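Local atomic coordinates of bromo domain-containing protein (Trypanosoma brucei brucei, PDB entry 5KO4), a protein that is of unknown function but carries a bromodomain, a module that in related proteins typically reads acetylated lysines on histones. Residues 5-8 / 9-13; 34-37 / 38-41; 45-48 / 49-52; 90-93 / 94-97. All coordinates share one frame; numbering follows the deposited sequence.

Contact 1: 5-8 / 9-13. With SO4 (sulfate ion), chain C.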
loop_
_atom_site.group_PDB
_atom_site.type_symbol
_atom_site.label_atom_id
_atom_site.label_comp_id
_atom_site.label_asym_id
_atom_site.label_seq_id
_atom_site.Cartn_x
_atom_site.Cartn_y
_atom_site.Cartn_z
ATOM N N THR A 5 10.524 13.655 34.003
ATOM C CA THR A 5 10.435 12.206 34.164
ATOM C C THR A 5 11.008 11.513 32.928
ATOM O O THR A 5 10.848 12.013 31.813
ATOM C CB THR A 5 8.984 11.773 34.423
ATOM O OG1 THR A 5 8.203 12.002 33.244
ATOM C CG2 THR A 5 8.360 12.502 35.606
ATOM N N SER A 6 11.653 10.355 33.119
ATOM C CA SER A 6 12.277 9.636 32.013
ATOM C C SER A 6 11.227 9.019 31.101
ATOM O O SER A 6 10.090 8.795 31.514
ATOM C CB SER A 6 13.221 8.565 32.532
ATOM O OG SER A 6 12.564 7.633 33.371
ATOM N N PHE A 7 11.585 8.798 29.837
ATOM C CA PHE A 7 10.592 8.318 28.885
ATOM C C PHE A 7 11.170 7.481 27.722
ATOM O O PHE A 7 10.387 6.835 27.044
ATOM C CB PHE A 7 9.824 9.515 28.301
ATOM C CG PHE A 7 10.682 10.495 27.545
ATOM C CD1 PHE A 7 11.371 11.496 28.210
ATOM C CD2 PHE A 7 10.767 10.446 26.164
ATOM C CE1 PHE A 7 12.156 12.407 27.500
ATOM C CE2 PHE A 7 11.552 11.353 25.464
ATOM C CZ PHE A 7 12.264 12.305 26.139
ATOM N N TYR A 8 12.486 7.499 27.447
ATOM C CA TYR A 8 12.996 6.775 26.269
ATOM C C TYR A 8 12.723 5.270 26.338
ATOM O O TYR A 8 12.380 4.661 25.319
ATOM C CB TYR A 8 14.497 7.008 26.079
ATOM C CG TYR A 8 14.788 8.132 25.118
ATOM C CD1 TYR A 8 14.585 9.453 25.481
ATOM C CD2 TYR A 8 15.165 7.871 23.810
ATOM C CE1 TYR A 8 14.828 10.497 24.586
ATOM C CE2 TYR A 8 15.389 8.902 22.902
ATOM C CZ TYR A 8 15.201 10.211 23.289
ATOM O OH TYR A 8 15.430 11.211 22.369
ATOM N N LYS A 9 12.890 4.668 27.510
ATOM C CA LYS A 9 12.639 3.247 27.672
ATOM C C LYS A 9 11.212 2.902 27.229
ATOM O O LYS A 9 11.009 1.940 26.492
ATOM C CB LYS A 9 12.857 2.841 29.139
ATOM C CG LYS A 9 12.589 1.372 29.421
ATOM C CD LYS A 9 12.869 1.039 30.868
ATOM C CE LYS A 9 12.422 -0.362 31.210
ATOM N NZ LYS A 9 12.801 -0.728 32.598
ATOM N N GLN A 10 10.239 3.719 27.641
ATOM C CA GLN A 10 8.839 3.465 27.325
ATOM C C GLN A 10 8.561 3.751 25.854
ATOM O O GLN A 10 7.814 3.005 25.224
ATOM C CB GLN A 10 7.918 4.295 28.216
ATOM C CG GLN A 10 7.911 3.827 29.689
ATOM C CD GLN A 10 9.171 4.197 30.434
ATOM O OE1 GLN A 10 9.760 5.233 30.193
ATOM N NE2 GLN A 10 9.599 3.366 31.367
ATOM N N CYS A 11 9.162 4.790 25.284
ATOM C CA CYS A 11 8.930 5.068 23.874
ATOM C C CYS A 11 9.480 3.942 23.019
ATOM O O CYS A 11 8.823 3.510 22.065
ATOM C CB CYS A 11 9.542 6.399 23.482
ATOM S SG CYS A 11 8.750 7.833 24.262
ATOM N N ARG A 12 10.671 3.442 23.346
ATOM C CA ARG A 12 11.232 2.319 22.609
ATOM C C ARG A 12 10.296 1.104 22.688
ATOM O O ARG A 12 10.063 0.436 21.677
ATOM C CB ARG A 12 12.595 1.932 23.179
ATOM C CG ARG A 12 13.227 0.772 22.429
ATOM C CD ARG A 12 14.545 0.343 23.029
ATOM N NE ARG A 12 15.522 1.417 22.993
ATOM C CZ ARG A 12 16.234 1.756 21.921
ATOM N NH1 ARG A 12 16.082 1.095 20.774
ATOM N NH2 ARG A 12 17.105 2.751 21.986
ATOM N N SER A 13 9.784 0.780 23.880
ATOM C CA SER A 13 8.927 -0.397 24.001
ATOM C C SER A 13 7.602 -0.207 23.230
ATOM O O SER A 13 7.155 -1.145 22.570
ATOM C CB SER A 13 8.660 -0.734 25.467
ATOM O OG SER A 13 7.823 0.200 26.123
HETATM S S SO4 C . 15.392 5.944 30.306
HETATM O O1 SO4 C . 15.264 5.938 31.781
HETATM O O2 SO4 C . 15.971 4.649 29.941
HETATM O O3 SO4 C . 16.233 7.043 29.905
HETATM O O4 SO4 C . 14.056 6.109 29.706
HETATM O O HOH W 1 12.049 5.717 31.540
#
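Gln10 folds its side chain back over the Phe7 backbone at the start of helix 8-21, the first long helix of the bromodomain's four-helix bundle, with Phe7 at the N-cap position. Gln10 CB lies 3.7 Å from Phe7 O. From there CG runs beside the backbone N (chi1 -70°) and a bend at chi2 of 74° turns the amide toward the N-terminal end of the helix, placing OE1 3.5 Å from Phe7 CA. A water lies 2.7 Å from Gln10 OE1 and bridges it by hydrogen bonds to Ser6 OG and to sulfate O4. The sulfate probably comes from the crystallisation liquor; it sits at the helix start, where Lys9 N donates to its O4 over 2.9 Å.

Phe7 O takes the N-H of Cys11 in the first turn of the helix, 3.0 Å between Phe7 O and Cys11 N and nearly straight. The same turn brings Cys11 SG to the rim of the Phe7 ring, near the ring plane. Leu105 and Leu54 also touch Cys11, while the Tyr8 hydroxyl is hydrogen-bonded to Tyr59 O. The sulfur-aromatic contact is thus an edge approach: Cys11 SG stands 3.8 Å from Phe7 CD2 and 5.2 Å from the ring centroid.

Contact 2: 34-37 / 38-41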
loop_
_atom_site.group_PDB
_atom_site.type_symbol
_atom_site.label_atom_id
_atom_site.label_comp_id
_atom_site.label_asym_id
_atom_site.label_seq_id
_atom_site.Cartn_x
_atom_site.Cartn_y
_atom_site.Cartn_z
ATOM N N LEU A 34 4.837 6.350 -3.336
ATOM C CA LEU A 34 3.484 5.910 -3.680
ATOM C C LEU A 34 2.811 6.980 -4.531
ATOM O O LEU A 34 3.165 8.158 -4.440
ATOM C CB LEU A 34 2.654 5.638 -2.421
ATOM C CG LEU A 34 3.083 4.446 -1.587
ATOM C CD1 LEU A 34 2.356 4.427 -0.286
ATOM C CD2 LEU A 34 2.845 3.123 -2.333
ATOM N N PRO A 35 1.847 6.608 -5.396
ATOM C CA PRO A 35 1.280 7.603 -6.326
ATOM C C PRO A 35 0.680 8.813 -5.612
ATOM O O PRO A 35 -0.070 8.657 -4.644
ATOM C CB PRO A 35 0.212 6.818 -7.097
ATOM C CG PRO A 35 0.081 5.507 -6.402
ATOM C CD PRO A 35 1.349 5.253 -5.682
ATOM N N ASP A 36 1.093 10.025 -6.046
ATOM C CA ASP A 36 0.623 11.314 -5.527
ATOM C C ASP A 36 0.865 11.485 -4.011
ATOM O O ASP A 36 0.231 12.341 -3.396
ATOM C CB ASP A 36 -0.884 11.496 -5.810
ATOM C CG ASP A 36 -1.270 11.406 -7.272
ATOM O OD1 ASP A 36 -0.479 11.859 -8.119
ATOM O OD2 ASP A 36 -2.396 10.923 -7.561
ATOM N N TYR A 37 1.784 10.717 -3.412
ATOM C CA TYR A 37 1.924 10.754 -1.955
ATOM C C TYR A 37 2.356 12.124 -1.449
ATOM O O TYR A 37 1.753 12.636 -0.507
ATOM C CB TYR A 37 2.906 9.695 -1.455
ATOM C CG TYR A 37 2.690 9.358 -0.005
ATOM C CD1 TYR A 37 1.739 8.423 0.375
ATOM C CD2 TYR A 37 3.335 10.072 0.996
ATOM C CE1 TYR A 37 1.477 8.160 1.715
ATOM C CE2 TYR A 37 3.064 9.838 2.334
ATOM C CZ TYR A 37 2.145 8.867 2.693
ATOM O OH TYR A 37 1.864 8.669 4.019
ATOM N N ARG A 38 3.350 12.737 -2.092
ATOM C CA ARG A 38 3.870 14.051 -1.660
ATOM C C ARG A 38 2.865 15.175 -1.943
ATOM O O ARG A 38 2.930 16.215 -1.285
ATOM C CB ARG A 38 5.209 14.365 -2.336
ATOM C CG ARG A 38 6.308 13.356 -2.029
ATOM C CD ARG A 38 7.620 13.763 -2.683
ATOM N NE ARG A 38 8.558 12.643 -2.797
ATOM C CZ ARG A 38 8.538 11.724 -3.766
ATOM N NH1 ARG A 38 7.606 11.765 -4.716
ATOM N NH2 ARG A 38 9.441 10.752 -3.783
ATOM N N MET A 39 1.933 14.971 -2.893
ATOM C CA MET A 39 0.876 15.944 -3.200
ATOM C C MET A 39 -0.216 15.939 -2.116
ATOM O O MET A 39 -0.836 16.968 -1.856
ATOM C CB MET A 39 0.240 15.607 -4.568
ATOM C CG MET A 39 -0.781 16.618 -5.043
ATOM S SD MET A 39 -1.419 16.194 -6.683
ATOM C CE MET A 39 -2.838 15.177 -6.225
ATOM N N ILE A 40 -0.478 14.777 -1.520
ATOM C CA ILE A 40 -1.560 14.606 -0.563
ATOM C C ILE A 40 -1.063 14.763 0.876
ATOM O O ILE A 40 -1.777 15.336 1.704
ATOM C CB ILE A 40 -2.198 13.195 -0.786
ATOM C CG1 ILE A 40 -2.838 13.103 -2.209
ATOM C CG2 ILE A 40 -3.239 12.860 0.291
ATOM C CD1 ILE A 40 -4.119 13.937 -2.410
ATOM N N ILE A 41 0.122 14.227 1.183
ATOM C CA ILE A 41 0.641 14.172 2.559
ATOM C C ILE A 41 1.797 15.144 2.709
ATOM O O ILE A 41 2.859 14.946 2.115
ATOM C CB ILE A 41 1.062 12.723 2.871
ATOM C CG1 ILE A 41 -0.159 11.772 2.765
ATOM C CG2 ILE A 41 1.715 12.614 4.250
ATOM C CD1 ILE A 41 -1.321 12.091 3.695
#
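Ile41 lays its CG1 branch over one face of the Tyr37 ring, 4.0 Å from the centroid, in a CH-pi contact displaced toward the rim at the hydroxyl end, near CZ. At the same end, Ile41 CG2 lies 3.6 Å from Tyr37 CE2. The backbone turn sets this spacing: Ile41 N donates to Tyr37 O over 2.8 Å, and the ring, with CG anti to the backbone N (chi1 -158°), is swung across the side chain of Ile41. One step earlier, Asp36 O accepts Ile40 N at 3.2 Å and, weakly, Met39 N.

This is the short helix 37-40 in the long loop between the first two main helices of the bromodomain, the ZA loop. Leading into it is a type II beta turn from Leu34 to Tyr37, closed by Tyr37 N bonding to Leu34 O at 3.1 Å; Asp36 takes its positive phi (58°) and occupies the N-cap position, though its carboxylate makes no capping bond. Farther out, Tyr79 of helix 62-80 meets the Tyr37 ring with the planes at about 45° and bonds through its OH to Pro35 O. Pro35 packs on Ile26 and Asp36 on Pro85, both of the second subunit.

Contact 3: 45-48 / 49-52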
loop_
_atom_site.group_PDB
_atom_site.type_symbol
_atom_site.label_atom_id
_atom_site.label_comp_id
_atom_site.label_asym_id
_atom_site.label_seq_id
_atom_site.Cartn_x
_atom_site.Cartn_y
_atom_site.Cartn_z
ATOM N N MET A 45 5.782 10.108 7.347
ATOM C CA MET A 45 6.367 9.567 8.560
ATOM C C MET A 45 6.219 8.071 8.527
ATOM O O MET A 45 5.249 7.561 7.962
ATOM C CB MET A 45 5.656 10.163 9.788
ATOM C CG MET A 45 6.339 9.873 11.131
ATOM S SD MET A 45 8.090 10.301 11.230
ATOM C CE MET A 45 8.042 12.020 10.693
ATOM N N TRP A 46 7.186 7.359 9.078
ATOM C CA TRP A 46 7.166 5.909 9.035
ATOM C C TRP A 46 7.965 5.351 10.217
ATOM O O TRP A 46 8.740 6.072 10.823
ATOM C CB TRP A 46 7.706 5.419 7.684
ATOM C CG TRP A 46 9.089 5.894 7.341
ATOM C CD1 TRP A 46 10.239 5.179 7.474
ATOM C CD2 TRP A 46 9.455 7.110 6.668
ATOM N NE1 TRP A 46 11.302 5.891 6.992
ATOM C CE2 TRP A 46 10.849 7.068 6.463
ATOM C CE3 TRP A 46 8.741 8.212 6.191
ATOM C CZ2 TRP A 46 11.544 8.104 5.857
ATOM C CZ3 TRP A 46 9.439 9.249 5.599
ATOM C CH2 TRP A 46 10.829 9.200 5.464
ATOM N N TRP A 47 7.714 4.085 10.610
ATOM C CA TRP A 47 8.317 3.582 11.837
ATOM C C TRP A 47 9.838 3.627 11.831
ATOM O O TRP A 47 10.422 3.937 12.873
ATOM C CB TRP A 47 7.902 2.142 12.167
ATOM C CG TRP A 47 6.429 1.822 12.041
ATOM C CD1 TRP A 47 5.891 0.731 11.429
ATOM C CD2 TRP A 47 5.330 2.523 12.646
ATOM N NE1 TRP A 47 4.525 0.729 11.574
ATOM C CE2 TRP A 47 4.152 1.823 12.312
ATOM C CE3 TRP A 47 5.227 3.659 13.465
ATOM C CZ2 TRP A 47 2.880 2.293 12.661
ATOM C CZ3 TRP A 47 3.967 4.096 13.853
ATOM C CH2 TRP A 47 2.814 3.450 13.410
ATOM N N ASP A 48 10.487 3.280 10.722
ATOM C CA ASP A 48 11.959 3.253 10.727
ATOM C C ASP A 48 12.538 4.651 10.962
ATOM O O ASP A 48 13.630 4.770 11.532
ATOM C CB ASP A 48 12.521 2.662 9.427
ATOM C CG ASP A 48 12.257 1.181 9.246
ATOM O OD1 ASP A 48 11.833 0.524 10.228
ATOM O OD2 ASP A 48 12.477 0.670 8.117
ATOM N N LEU A 49 11.837 5.698 10.527
ATOM C CA LEU A 49 12.291 7.069 10.780
ATOM C C LEU A 49 12.161 7.398 12.271
ATOM O O LEU A 49 13.073 7.975 12.862
ATOM C CB LEU A 49 11.504 8.067 9.934
ATOM C CG LEU A 49 11.918 9.538 10.064
ATOM C CD1 LEU A 49 13.434 9.723 9.857
ATOM C CD2 LEU A 49 11.159 10.397 9.078
ATOM N N ILE A 50 11.056 6.982 12.899
ATOM C CA ILE A 50 10.883 7.205 14.330
ATOM C C ILE A 50 11.962 6.433 15.111
ATOM O O ILE A 50 12.492 6.957 16.085
ATOM C CB ILE A 50 9.453 6.814 14.767
ATOM C CG1 ILE A 50 8.427 7.728 14.047
ATOM C CG2 ILE A 50 9.292 6.896 16.296
ATOM C CD1 ILE A 50 6.995 7.381 14.290
ATOM N N LYS A 51 12.275 5.205 14.694
ATOM C CA LYS A 51 13.326 4.430 15.347
ATOM C C LYS A 51 14.656 5.182 15.256
ATOM O O LYS A 51 15.373 5.297 16.248
ATOM C CB LYS A 51 13.442 3.045 14.688
ATOM C CG LYS A 51 14.527 2.148 15.269
ATOM C CD LYS A 51 14.183 1.657 16.668
ATOM C CE LYS A 51 15.399 1.165 17.405
ATOM N NZ LYS A 51 16.119 0.102 16.661
ATOM N N ALA A 52 14.973 5.717 14.076
ATOM C CA ALA A 52 16.227 6.462 13.885
ATOM C C ALA A 52 16.260 7.719 14.769
ATOM O O ALA A 52 17.297 8.069 15.328
ATOM C CB ALA A 52 16.391 6.845 12.425
#
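A chi1 of 57° wedges Trp46 CG between its own backbone N and carbonyl carbon, turning the indole under Leu49, whose CG stands anti to the backbone N at chi1 -178°. The two side chains meet at the start of helix 47-55, the second main helix of the bromodomain bundle, with Trp46 at the N-cap position. Leu49 CB sits over one face of the indole, 3.7 Å from the centroid of the five-membered ring, in a CH-pi contact. Its CD2 branch sits over the six-membered ring, Leu49 CD2 being 3.8 Å from Trp46 CH2.

Met45 comes in on the same methyl. Bends at chi2 and chi3 curl its chain so that SD lies 3.7 Å from Leu49 CD2 and 3.8 Å from Ile50 CG1, running at about a right angle to both side chains. Leu49 CD2 therefore touches both a sulfur and an aromatic ring, while Leu71 and Val72 of helix 62-80 back the methionine.

Trp46 O anchors the first helical turn, taking Ile50 N at 3.2 Å and, weakly, Leu49 N. Trp47 leaves in another direction, into the core beside Val18 and Val72, and bonds its NE1 to Asp22. At the rim of its indole, near the ring plane, Ile50 CD1 approaches Trp47 CE3 to 4.2 Å.

Contact 4: 90-93 / 94-97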
loop_
_atom_site.group_PDB
_atom_site.type_symbol
_atom_site.label_atom_id
_atom_site.label_comp_id
_atom_site.label_asym_id
_atom_site.label_seq_id
_atom_site.Cartn_x
_atom_site.Cartn_y
_atom_site.Cartn_z
ATOM N N ALA A 90 -4.079 0.641 10.635
ATOM C CA ALA A 90 -3.564 1.827 11.319
ATOM C C ALA A 90 -4.404 2.154 12.556
ATOM O O ALA A 90 -3.845 2.545 13.573
ATOM C CB ALA A 90 -3.549 3.023 10.378
ATOM N N ARG A 91 -5.734 1.944 12.495
ATOM C CA ARG A 91 -6.596 2.213 13.653
ATOM C C ARG A 91 -6.281 1.257 14.794
ATOM O O ARG A 91 -6.246 1.691 15.946
ATOM C CB ARG A 91 -8.081 2.093 13.281
ATOM C CG ARG A 91 -8.629 3.299 12.507
ATOM C CD ARG A 91 -8.767 4.512 13.347
ATOM N NE ARG A 91 -10.053 5.190 13.175
ATOM C CZ ARG A 91 -10.327 6.097 12.239
ATOM N NH1 ARG A 91 -9.459 6.344 11.266
ATOM N NH2 ARG A 91 -11.492 6.718 12.234
ATOM N N ARG A 92 -6.058 -0.042 14.498
ATOM C CA ARG A 92 -5.713 -0.976 15.578
ATOM C C ARG A 92 -4.390 -0.557 16.223
ATOM O O ARG A 92 -4.233 -0.660 17.437
ATOM C CB ARG A 92 -5.600 -2.415 15.066
ATOM C CG ARG A 92 -6.891 -3.020 14.526
ATOM C CD ARG A 92 -8.135 -2.742 15.354
ATOM N NE ARG A 92 -8.003 -3.210 16.743
ATOM C CZ ARG A 92 -8.937 -3.058 17.673
ATOM N NH1 ARG A 92 -10.091 -2.468 17.377
ATOM N NH2 ARG A 92 -8.731 -3.506 18.909
ATOM N N ILE A 93 -3.443 -0.072 15.416
ATOM C CA ILE A 93 -2.161 0.401 15.916
ATOM C C ILE A 93 -2.359 1.674 16.740
ATOM O O ILE A 93 -1.749 1.803 17.798
ATOM C CB ILE A 93 -1.196 0.606 14.725
ATOM C CG1 ILE A 93 -0.747 -0.762 14.191
ATOM C CG2 ILE A 93 0.026 1.468 15.131
ATOM C CD1 ILE A 93 -0.050 -0.719 12.854
ATOM N N GLU A 94 -3.223 2.590 16.290
ATOM C CA GLU A 94 -3.497 3.810 17.030
ATOM C C GLU A 94 -4.106 3.474 18.391
ATOM O O GLU A 94 -3.739 4.065 19.406
ATOM C CB GLU A 94 -4.446 4.728 16.248
ATOM C CG GLU A 94 -4.577 6.093 16.903
ATOM C CD GLU A 94 -5.539 7.046 16.238
ATOM O OE1 GLU A 94 -6.073 6.703 15.164
ATOM O OE2 GLU A 94 -5.815 8.112 16.827
ATOM N N ILE A 95 -5.043 2.522 18.410
ATOM C CA ILE A 95 -5.685 2.094 19.641
ATOM C C ILE A 95 -4.635 1.570 20.588
ATOM O O ILE A 95 -4.623 1.944 21.755
ATOM C CB ILE A 95 -6.768 1.030 19.333
ATOM C CG1 ILE A 95 -7.969 1.688 18.646
ATOM C CG2 ILE A 95 -7.206 0.312 20.604
ATOM C CD1 ILE A 95 -8.875 0.772 17.983
ATOM N N ALA A 96 -3.722 0.734 20.088
ATOM C CA ALA A 96 -2.663 0.192 20.925
ATOM C C ALA A 96 -1.761 1.255 21.470
ATOM O O ALA A 96 -1.507 1.274 22.671
ATOM C CB ALA A 96 -1.837 -0.813 20.149
ATOM N N MET A 97 -1.223 2.114 20.633
ATOM C CA MET A 97 -0.279 3.085 21.166
ATOM C C MET A 97 -0.992 4.089 22.125
ATOM O O MET A 97 -0.420 4.403 23.163
ATOM C CB MET A 97 0.484 3.798 20.049
ATOM C CG MET A 97 -0.340 4.706 19.225
ATOM S SD MET A 97 0.436 5.070 17.629
ATOM C CE MET A 97 -0.416 6.488 17.225
#
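Glu94 N gives its hydrogen to Ala90 O across 2.8 Å, the shortest of four successive i to i+4 backbone bonds along this piece of helix. Ile95 N follows onto Arg91 O at 2.9 Å, then Ala96 N onto Arg92 O and Met97 N onto Ile93 O, so every carbonyl of 90-93 is used by an amide one turn later.

On the outer side, Ile95 reaches back to Arg92. The arginine bends at chi2 and chi3 (-43° and -58°) and folds its guanidinium over the isoleucine, so that Ile95 CD1 lies against one flat face, toward its rim, 3.5 Å from Arg92 NH1. This is an apolar methyl beneath a charged plane, with the two side chains slanting across each other. Ile95 CG1 also presses on the backbone, 3.2 Å from Arg91 O.

The helix is 85-104, the last of the four in the bromodomain bundle, and its inner side faces helices 8-21 and 62-80. Ile93 packs there on Val18 and Leu21, and Ala90 on Cys76 and Tyr77.

Along the same helix, Arg91 and Glu94 run alongside each other and point the same way, yet form no salt bridge: Arg91 NE stays 4.7 Å from Glu94 OE1, with the guanidinium and carboxylate planes 70° apart. Arg91 NH1 is salt-bridged to Glu82, and Glu94 OE1 is hydrogen-bonded to the hydroxyl of Tyr77, a residue whose ring also makes a cation-pi contact with Arg91.

How the contacts relate
From the N terminus the four contacts come in series, each a local turn; none nests in or crosses another. Contact 1 starts helix 8-21, contact 2 forms the short helix of the following long loop, contact 3 opens helix 47-55, and contact 4 lies within the final helix 85-104. Two touches join them in space. Arg12 of contact 1 packs on Lys51 of contact 3, linking the first and second main helices, and Trp47 CH2 of contact 3 meets Ile93 CG2 of contact 4 at 3.8 Å, joining helix 47-55 to helix 85-104. Contact 2 adjoins contact 3 in sequence only; its centre lies about 32 Å from that of contact 1, across the chain's centre.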